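Local atomic coordinates of predicted zincin-like metalloprotease (Acidothermus cellulolyticus 11B, PDB entry 3E11), a protein that is of unknown function but is predicted to be a zincin-like metalloprotease and binds metal ions, calcium among them. Residues E16-M29 with I87-A99. Residues are numbered along the deposited sequence; the frame is centred on the assembly and turned at random. Where two conformers were deposited one is given.
Sequences EALDGIPEEFARAM and IDEVRKTVVHEIA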
ATOM      1  N   GLU A  16       6.128   7.315   5.639  1.00 10.25           N
ATOM      2  CA  GLU A  16       6.666   6.693   6.861  0.50  9.64           C
ATOM      3  C   GLU A  16       6.380   5.195   6.877  1.00  9.62           C
ATOM      4  O   GLU A  16       7.213   4.411   7.318  1.00  8.78           O
ATOM      5  CB  GLU A  16       6.089   7.334   8.119  0.50 10.07           C
ATOM      6  CG  GLU A  16       6.630   6.732   9.432  0.50  9.58           C
ATOM      7  CD  GLU A  16       8.098   7.015   9.662  0.50 11.17           C
ATOM      8  OE1 GLU A  16       8.619   7.964   9.043  0.50 11.75           O
ATOM      9  OE2 GLU A  16       8.737   6.300  10.469  0.50 10.64           O
ATOM     10  N   ALA A  17       5.199   4.800   6.389  1.00  9.01           N
ATOM     11  CA  ALA A  17       4.833   3.388   6.268  1.00  8.71           C
ATOM     12  C   ALA A  17       5.826   2.678   5.324  1.00  8.50           C
ATOM     13  O   ALA A  17       6.367   1.638   5.670  1.00  8.14           O
ATOM     14  CB  ALA A  17       3.412   3.238   5.759  1.00  8.86           C
ATOM     15  N   LEU A  18       6.107   3.279   4.166  1.00  7.54           N
ATOM     16  CA  LEU A  18       6.979   2.643   3.174  0.50  8.04           C
ATOM     17  C   LEU A  18       8.410   2.566   3.702  1.00  8.37           C
ATOM     18  O   LEU A  18       9.083   1.563   3.519  1.00  7.58           O
ATOM     19  CB  LEU A  18       6.950   3.394   1.822  0.50  8.32           C
ATOM     20  CG  LEU A  18       5.745   3.219   0.876  0.50  7.82           C
ATOM     21  CD1 LEU A  18       6.095   3.787  -0.500  0.50  7.51           C
ATOM     22  CD2 LEU A  18       5.340   1.769   0.719  0.50  6.89           C
ATOM     23  N   ASP A  19       8.857   3.629   4.371  1.00  8.24           N
ATOM     24  CA  ASP A  19      10.209   3.674   4.915  1.00  8.98           C
ATOM     25  C   ASP A  19      10.424   2.527   5.930  1.00  8.97           C
ATOM     26  O   ASP A  19      11.530   2.073   6.111  1.00  7.57           O
ATOM     27  CB  ASP A  19      10.483   5.022   5.597  1.00  8.79           C
ATOM     28  CG  ASP A  19      10.563   6.210   4.599  1.00 12.20           C
ATOM     29  OD1 ASP A  19      10.603   5.993   3.367  1.00 19.17           O
ATOM     30  OD2 ASP A  19      10.524   7.365   5.067  1.00 15.33           O
ATOM     31  N   GLY A  20       9.355   2.085   6.586  1.00  9.68           N
ATOM     32  CA  GLY A  20       9.434   1.037   7.597  1.00 10.10           C
ATOM     33  C   GLY A  20       9.123  -0.363   7.081  1.00 10.13           C
ATOM     34  O   GLY A  20       9.032  -1.299   7.862  1.00  9.06           O
ATOM     35  N   ILE A  21       8.899  -0.509   5.776  1.00 10.19           N
ATOM     36  CA  ILE A  21       8.722  -1.840   5.223  1.00 10.50           C
ATOM     37  C   ILE A  21       9.976  -2.670   5.471  1.00 10.06           C
ATOM     38  O   ILE A  21      11.084  -2.229   5.176  1.00 10.41           O
ATOM     39  CB  ILE A  21       8.392  -1.791   3.740  1.00 10.88           C
ATOM     40  CG1 ILE A  21       6.926  -1.319   3.585  1.00 11.18           C
ATOM     41  CG2 ILE A  21       8.614  -3.157   3.074  1.00 12.35           C
ATOM     42  CD1 ILE A  21       6.534  -1.068   2.174  1.00 12.01           C
ATOM     43  N   PRO A  22       9.817  -3.866   6.032  1.00 10.40           N
ATOM     44  CA  PRO A  22      10.993  -4.690   6.267  1.00 10.19           C
ATOM     45  C   PRO A  22      11.776  -5.028   5.008  1.00  9.82           C
ATOM     46  O   PRO A  22      11.176  -5.174   3.919  1.00  7.93           O
ATOM     47  CB  PRO A  22      10.399  -5.948   6.914  1.00 10.98           C
ATOM     48  CG  PRO A  22       9.197  -5.469   7.592  1.00 11.75           C
ATOM     49  CD  PRO A  22       8.609  -4.474   6.633  1.00 10.97           C
ATOM     50  N   GLU A  23      13.098  -5.106   5.162  1.00 10.13           N
ATOM     51  CA  GLU A  23      14.016  -5.309   4.049  1.00 11.16           C
ATOM     52  C   GLU A  23      13.699  -6.581   3.273  1.00  9.89           C
ATOM     53  O   GLU A  23      14.019  -6.645   2.103  1.00 10.30           O
ATOM     54  CB  GLU A  23      15.489  -5.350   4.502  1.00 11.90           C
ATOM     55  CG  GLU A  23      16.104  -3.970   4.808  1.00 14.41           C
ATOM     56  N   GLU A  24      13.087  -7.592   3.899  1.00  9.46           N
ATOM     57  CA  GLU A  24      12.773  -8.816   3.155  1.00  9.70           C
ATOM     58  C   GLU A  24      11.734  -8.588   2.028  1.00  8.69           C
ATOM     59  O   GLU A  24      11.674  -9.382   1.102  1.00  8.55           O
ATOM     60  CB  GLU A  24      12.337  -9.988   4.066  1.00 10.71           C
ATOM     61  CG  GLU A  24      11.235  -9.691   5.077  1.00 12.71           C
ATOM     62  CD  GLU A  24      11.764  -9.234   6.441  1.00 14.44           C
ATOM     63  OE1 GLU A  24      12.800  -8.506   6.494  1.00 13.30           O
ATOM     64  OE2 GLU A  24      11.126  -9.596   7.478  1.00 19.26           O
ATOM     65  N   PHE A  25      10.967  -7.496   2.104  1.00  7.84           N
ATOM     66  CA  PHE A  25       9.977  -7.139   1.081  1.00  7.33           C
ATOM     67  C   PHE A  25      10.460  -6.057   0.088  1.00  6.77           C
ATOM     68  O   PHE A  25       9.723  -5.665  -0.797  1.00  6.33           O
ATOM     69  CB  PHE A  25       8.717  -6.612   1.789  1.00  8.41           C
ATOM     70  CG  PHE A  25       8.079  -7.623   2.673  1.00  7.61           C
ATOM     71  CD1 PHE A  25       7.400  -8.695   2.124  1.00  7.54           C
ATOM     72  CD2 PHE A  25       8.181  -7.532   4.038  1.00 10.63           C
ATOM     73  CE1 PHE A  25       6.844  -9.648   2.923  1.00  7.98           C
ATOM     74  CE2 PHE A  25       7.595  -8.487   4.846  1.00 12.14           C
ATOM     75  CZ  PHE A  25       6.933  -9.541   4.279  1.00  8.46           C
ATOM     76  N   ALA A  26      11.666  -5.547   0.292  1.00  6.41           N
ATOM     77  CA  ALA A  26      12.140  -4.374  -0.450  1.00  6.78           C
ATOM     78  C   ALA A  26      12.228  -4.710  -1.920  1.00  5.99           C
ATOM     79  O   ALA A  26      11.697  -3.988  -2.762  1.00  6.63           O
ATOM     80  CB  ALA A  26      13.492  -3.914   0.070  1.00  7.45           C
ATOM     81  N   ARG A  27      12.885  -5.814  -2.247  1.00  6.72           N
ATOM     82  CA  ARG A  27      13.024  -6.205  -3.644  1.00  6.00           C
ATOM     83  C   ARG A  27      11.648  -6.502  -4.259  1.00  5.81           C
ATOM     84  O   ARG A  27      11.411  -6.190  -5.416  1.00  5.83           O
ATOM     85  CB  ARG A  27      13.988  -7.386  -3.814  1.00  6.24           C
ATOM     86  CG  ARG A  27      14.038  -7.922  -5.228  1.00  7.33           C
ATOM     87  CD  ARG A  27      14.548  -6.888  -6.264  1.00  8.27           C
ATOM     88  NE  ARG A  27      14.574  -7.478  -7.601  1.00  7.92           N
ATOM     89  CZ  ARG A  27      13.518  -7.579  -8.404  1.00 10.87           C
ATOM     90  NH1 ARG A  27      12.317  -7.133  -8.022  1.00 12.09           N
ATOM     91  NH2 ARG A  27      13.656  -8.162  -9.592  1.00 11.30           N
ATOM     92  N   ALA A  28      10.756  -7.124  -3.504  1.00  5.65           N
ATOM     93  CA  ALA A  28       9.379  -7.376  -4.001  1.00  4.80           C
ATOM     94  C   ALA A  28       8.621  -6.083  -4.381  1.00  5.02           C
ATOM     95  O   ALA A  28       7.791  -6.087  -5.284  1.00  6.54           O
ATOM     96  CB  ALA A  28       8.571  -8.164  -2.970  1.00  4.50           C
HETATM   97  N   MSE A  29       8.917  -5.001  -3.673  1.00  5.86           N
HETATM   98  CA  MSE A  29       8.339  -3.672  -3.898  1.00  6.37           C
HETATM   99  C   MSE A  29       9.009  -2.880  -5.042  1.00  7.04           C
HETATM  100  O   MSE A  29       8.594  -1.739  -5.336  1.00  7.40           O
HETATM  101  CB  MSE A  29       8.407  -2.847  -2.584  1.00  6.47           C
HETATM  102  CG  MSE A  29       7.367  -3.268  -1.566  1.00  6.27           C
HETATM  103 SE   MSE A  29       5.577  -2.869  -2.130  0.75  3.20          SE
HETATM  104  CE  MSE A  29       5.676  -1.039  -2.075  1.00  6.04           C
ATOM    105  N   ILE A  87      -0.086   4.692  10.245  1.00  7.85           N
ATOM    106  CA  ILE A  87       1.186   4.254   9.651  1.00  8.17           C
ATOM    107  C   ILE A  87       1.259   2.729   9.613  1.00  7.48           C
ATOM    108  O   ILE A  87       1.561   2.118   8.551  1.00  7.19           O
ATOM    109  CB  ILE A  87       2.418   4.834  10.416  1.00  7.93           C
ATOM    110  CG1 ILE A  87       2.534   6.359  10.180  1.00  9.22           C
ATOM    111  CG2 ILE A  87       3.684   4.166   9.934  1.00 10.62           C
ATOM    112  CD1 ILE A  87       3.395   7.105  11.186  1.00  9.42           C
ATOM    113  N   ASP A  88       0.976   2.119  10.764  1.00  8.40           N
ATOM    114  CA  ASP A  88       1.022   0.658  10.910  1.00  8.74           C
ATOM    115  C   ASP A  88       0.051  -0.045   9.974  1.00  8.60           C
ATOM    116  O   ASP A  88       0.394  -1.037   9.328  1.00  7.41           O
ATOM    117  CB  ASP A  88       0.718   0.251  12.339  1.00  9.06           C
ATOM    118  CG  ASP A  88       1.853   0.548  13.258  1.00 10.57           C
ATOM    119  OD1 ASP A  88       2.938   0.835  12.761  1.00 15.30           O
ATOM    120  OD2 ASP A  88       1.668   0.525  14.485  1.00 14.95           O
ATOM    121  N   GLU A  89      -1.155   0.489   9.916  1.00  7.86           N
ATOM    122  CA  GLU A  89      -2.188  -0.067   9.094  1.00  8.19           C
ATOM    123  C   GLU A  89      -1.860   0.068   7.618  1.00  7.85           C
ATOM    124  O   GLU A  89      -2.095  -0.852   6.837  1.00  7.13           O
ATOM    125  CB  GLU A  89      -3.525   0.585   9.422  1.00  8.60           C
ATOM    126  CG  GLU A  89      -4.719  -0.251   9.032  1.00 10.86           C
ATOM    127  CD  GLU A  89      -4.719  -1.617   9.709  1.00 14.92           C
ATOM    128  OE1 GLU A  89      -4.370  -1.714  10.889  1.00 19.05           O
ATOM    129  OE2 GLU A  89      -5.040  -2.595   9.046  1.00 16.89           O
ATOM    130  N   VAL A  90      -1.376   1.228   7.227  1.00  6.79           N
ATOM    131  CA  VAL A  90      -0.906   1.411   5.842  1.00  7.89           C
ATOM    132  C   VAL A  90       0.239   0.432   5.500  1.00  7.99           C
ATOM    133  O   VAL A  90       0.211  -0.233   4.443  1.00  7.73           O
ATOM    134  CB  VAL A  90      -0.470   2.848   5.548  1.00  7.77           C
ATOM    135  CG1 VAL A  90       0.165   2.963   4.106  1.00  7.10           C
ATOM    136  CG2 VAL A  90      -1.657   3.808   5.630  1.00  7.80           C
ATOM    137  N   ARG A  91       1.228   0.327   6.385  1.00  8.28           N
ATOM    138  CA  ARG A  91       2.351  -0.574   6.168  1.00  9.01           C
ATOM    139  C   ARG A  91       1.851  -2.005   6.009  1.00  8.46           C
ATOM    140  O   ARG A  91       2.256  -2.712   5.090  1.00  8.68           O
ATOM    141  CB  ARG A  91       3.364  -0.487   7.319  1.00  8.51           C
ATOM    142  CG  ARG A  91       4.681  -1.175   7.008  1.00 11.46           C
ATOM    143  CD  ARG A  91       5.642  -0.977   8.152  1.00 12.36           C
ATOM    144  NE  ARG A  91       6.129   0.412   8.252  1.00 14.37           N
ATOM    145  CZ  ARG A  91       6.172   1.130   9.379  1.00 17.35           C
ATOM    146  NH1 ARG A  91       5.729   0.628  10.540  1.00 19.02           N
ATOM    147  NH2 ARG A  91       6.660   2.369   9.357  1.00 12.21           N
ATOM    148  N   LYS A  92       0.955  -2.418   6.905  1.00  9.42           N
ATOM    149  CA  LYS A  92       0.471  -3.783   6.903  1.00 10.11           C
ATOM    150  C   LYS A  92      -0.250  -4.054   5.582  1.00  8.91           C
ATOM    151  O   LYS A  92      -0.089  -5.110   5.002  1.00  7.68           O
ATOM    152  CB  LYS A  92      -0.429  -4.049   8.099  1.00  9.62           C
ATOM    153  CG  LYS A  92      -1.215  -5.312   8.010  1.00 12.02           C
ATOM    154  CD  LYS A  92      -2.099  -5.513   9.244  1.00 13.71           C
ATOM    155  CE  LYS A  92      -3.060  -6.667   9.001  1.00 17.05           C
ATOM    156  NZ  LYS A  92      -3.850  -7.042  10.209  1.00 18.43           N
ATOM    157  N   THR A  93      -0.992  -3.068   5.107  1.00  7.88           N
ATOM    158  CA  THR A  93      -1.754  -3.185   3.871  1.00  8.35           C
ATOM    159  C   THR A  93      -0.864  -3.338   2.629  1.00  8.52           C
ATOM    160  O   THR A  93      -1.087  -4.238   1.819  1.00  8.31           O
ATOM    161  CB  THR A  93      -2.712  -1.989   3.714  1.00  8.35           C
ATOM    162  OG1 THR A  93      -3.632  -2.002   4.806  1.00  8.37           O
ATOM    163  CG2 THR A  93      -3.480  -2.046   2.387  1.00 10.53           C
ATOM    164  N   VAL A  94       0.135  -2.476   2.510  1.00  8.80           N
ATOM    165  CA  VAL A  94       1.118  -2.543   1.425  1.00  8.90           C
ATOM    166  C   VAL A  94       1.827  -3.910   1.433  1.00  8.60           C
ATOM    167  O   VAL A  94       1.947  -4.568   0.379  1.00  7.56           O
ATOM    168  CB  VAL A  94       2.136  -1.386   1.509  1.00  9.22           C
ATOM    169  CG1 VAL A  94       3.211  -1.552   0.458  1.00 10.50           C
ATOM    170  CG2 VAL A  94       1.446  -0.025   1.334  1.00  9.97           C
ATOM    171  N   VAL A  95       2.311  -4.333   2.608  1.00  7.95           N
ATOM    172  CA  VAL A  95       3.026  -5.614   2.706  1.00  8.78           C
ATOM    173  C   VAL A  95       2.125  -6.808   2.330  1.00  9.08           C
ATOM    174  O   VAL A  95       2.535  -7.715   1.580  1.00 10.07           O
ATOM    175  CB  VAL A  95       3.651  -5.825   4.095  1.00  8.80           C
ATOM    176  CG1 VAL A  95       4.191  -7.245   4.232  1.00  8.56           C
ATOM    177  CG2 VAL A  95       4.790  -4.847   4.283  1.00  9.78           C
ATOM    178  N   HIS A  96       0.888  -6.810   2.801  1.00  9.08           N
ATOM    179  CA  HIS A  96      -0.052  -7.839   2.350  1.00  9.00           C
ATOM    180  C   HIS A  96      -0.311  -7.819   0.864  1.00  8.81           C
ATOM    181  O   HIS A  96      -0.367  -8.874   0.223  1.00  9.19           O
ATOM    182  CB  HIS A  96      -1.366  -7.761   3.134  1.00  9.75           C
ATOM    183  CG  HIS A  96      -1.230  -8.285   4.527  1.00 12.07           C
ATOM    184  ND1 HIS A  96      -2.045  -9.263   5.044  1.00 15.84           N
ATOM    185  CD2 HIS A  96      -0.318  -8.005   5.491  1.00 14.78           C
ATOM    186  CE1 HIS A  96      -1.678  -9.521   6.289  1.00 16.69           C
ATOM    187  NE2 HIS A  96      -0.630  -8.773   6.581  1.00 15.92           N
ATOM    188  N   GLU A  97      -0.467  -6.629   0.306  1.00  8.33           N
ATOM    189  CA  GLU A  97      -0.780  -6.520  -1.106  1.00  8.88           C
ATOM    190  C   GLU A  97       0.392  -7.008  -1.937  1.00  8.34           C
ATOM    191  O   GLU A  97       0.207  -7.752  -2.891  1.00  8.34           O
ATOM    192  CB  GLU A  97      -1.189  -5.085  -1.479  1.00  9.47           C
ATOM    193  CG  GLU A  97      -2.610  -4.709  -1.011  1.00  9.63           C
ATOM    194  CD  GLU A  97      -3.664  -5.654  -1.565  1.00  9.03           C
ATOM    195  OE1 GLU A  97      -3.528  -6.100  -2.714  1.00 12.17           O
ATOM    196  OE2 GLU A  97      -4.604  -6.001  -0.833  1.00  9.71           O
ATOM    197  N   ILE A  98       1.610  -6.632  -1.567  1.00  7.20           N
ATOM    198  CA  ILE A  98       2.766  -7.077  -2.342  1.00  6.93           C
ATOM    199  C   ILE A  98       2.989  -8.587  -2.180  1.00  7.69           C
ATOM    200  O   ILE A  98       3.271  -9.297  -3.160  1.00  7.90           O
ATOM    201  CB  ILE A  98       4.040  -6.227  -2.038  1.00  6.51           C
ATOM    202  CG1 ILE A  98       5.065  -6.417  -3.165  1.00  5.04           C
ATOM    203  CG2 ILE A  98       4.622  -6.503  -0.681  1.00  6.63           C
ATOM    204  CD1 ILE A  98       4.566  -5.940  -4.526  1.00  5.22           C
ATOM    205  N   ALA A  99       2.802  -9.084  -0.967  1.00  8.11           N
ATOM    206  CA  ALA A  99       2.987 -10.508  -0.695  1.00  9.23           C
ATOM    207  C   ALA A  99       2.009 -11.361  -1.516  1.00  9.86           C
ATOM    208  O   ALA A  99       2.391 -12.356  -2.140  1.00 10.31           O
ATOM    209  CB  ALA A  99       2.824 -10.757   0.778  1.00  9.18           C
TER
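R91 reaches across to the C-terminal end of helix 7-19, where E16 O and A17 O receive only weak bonds from G20 N within their own segment. Its NE donates to A17 O (2.9 Å), on a lone pair in the carbonyl plane, while NH2 bonds E16 O from above that carbonyl's plane; both acceptors lie at the guanidinium edge. The chain runs extended to CD, then bends at chi3 (-71°), turning the guanidinium onto these carbonyls, and NH1 keeps a salt bridge to D88. G20 suits the turn because a CB there would clash with NH2. A leucine in place of R91 would probably leave both carbonyls without these donors and D88 without its mate. Small A17 allows 4.7 Å between its CA and that of R91, its CB fitting against V90 CG1 (3.7 Å). An equally close apolar strip follows: I21 and M29 CE (3.6 Å) meet V94 CG1, V95 CG1 sits over one face of the F25 ring, and branched I98 backs A28 and the flexible selenomethionine M29. Only the rim, where exposed E16 lies over I87, faces solvent. Helix 83-101, thus covered, carries H96 and E97 of an HExxH pattern consistent with the zincin active-site helix.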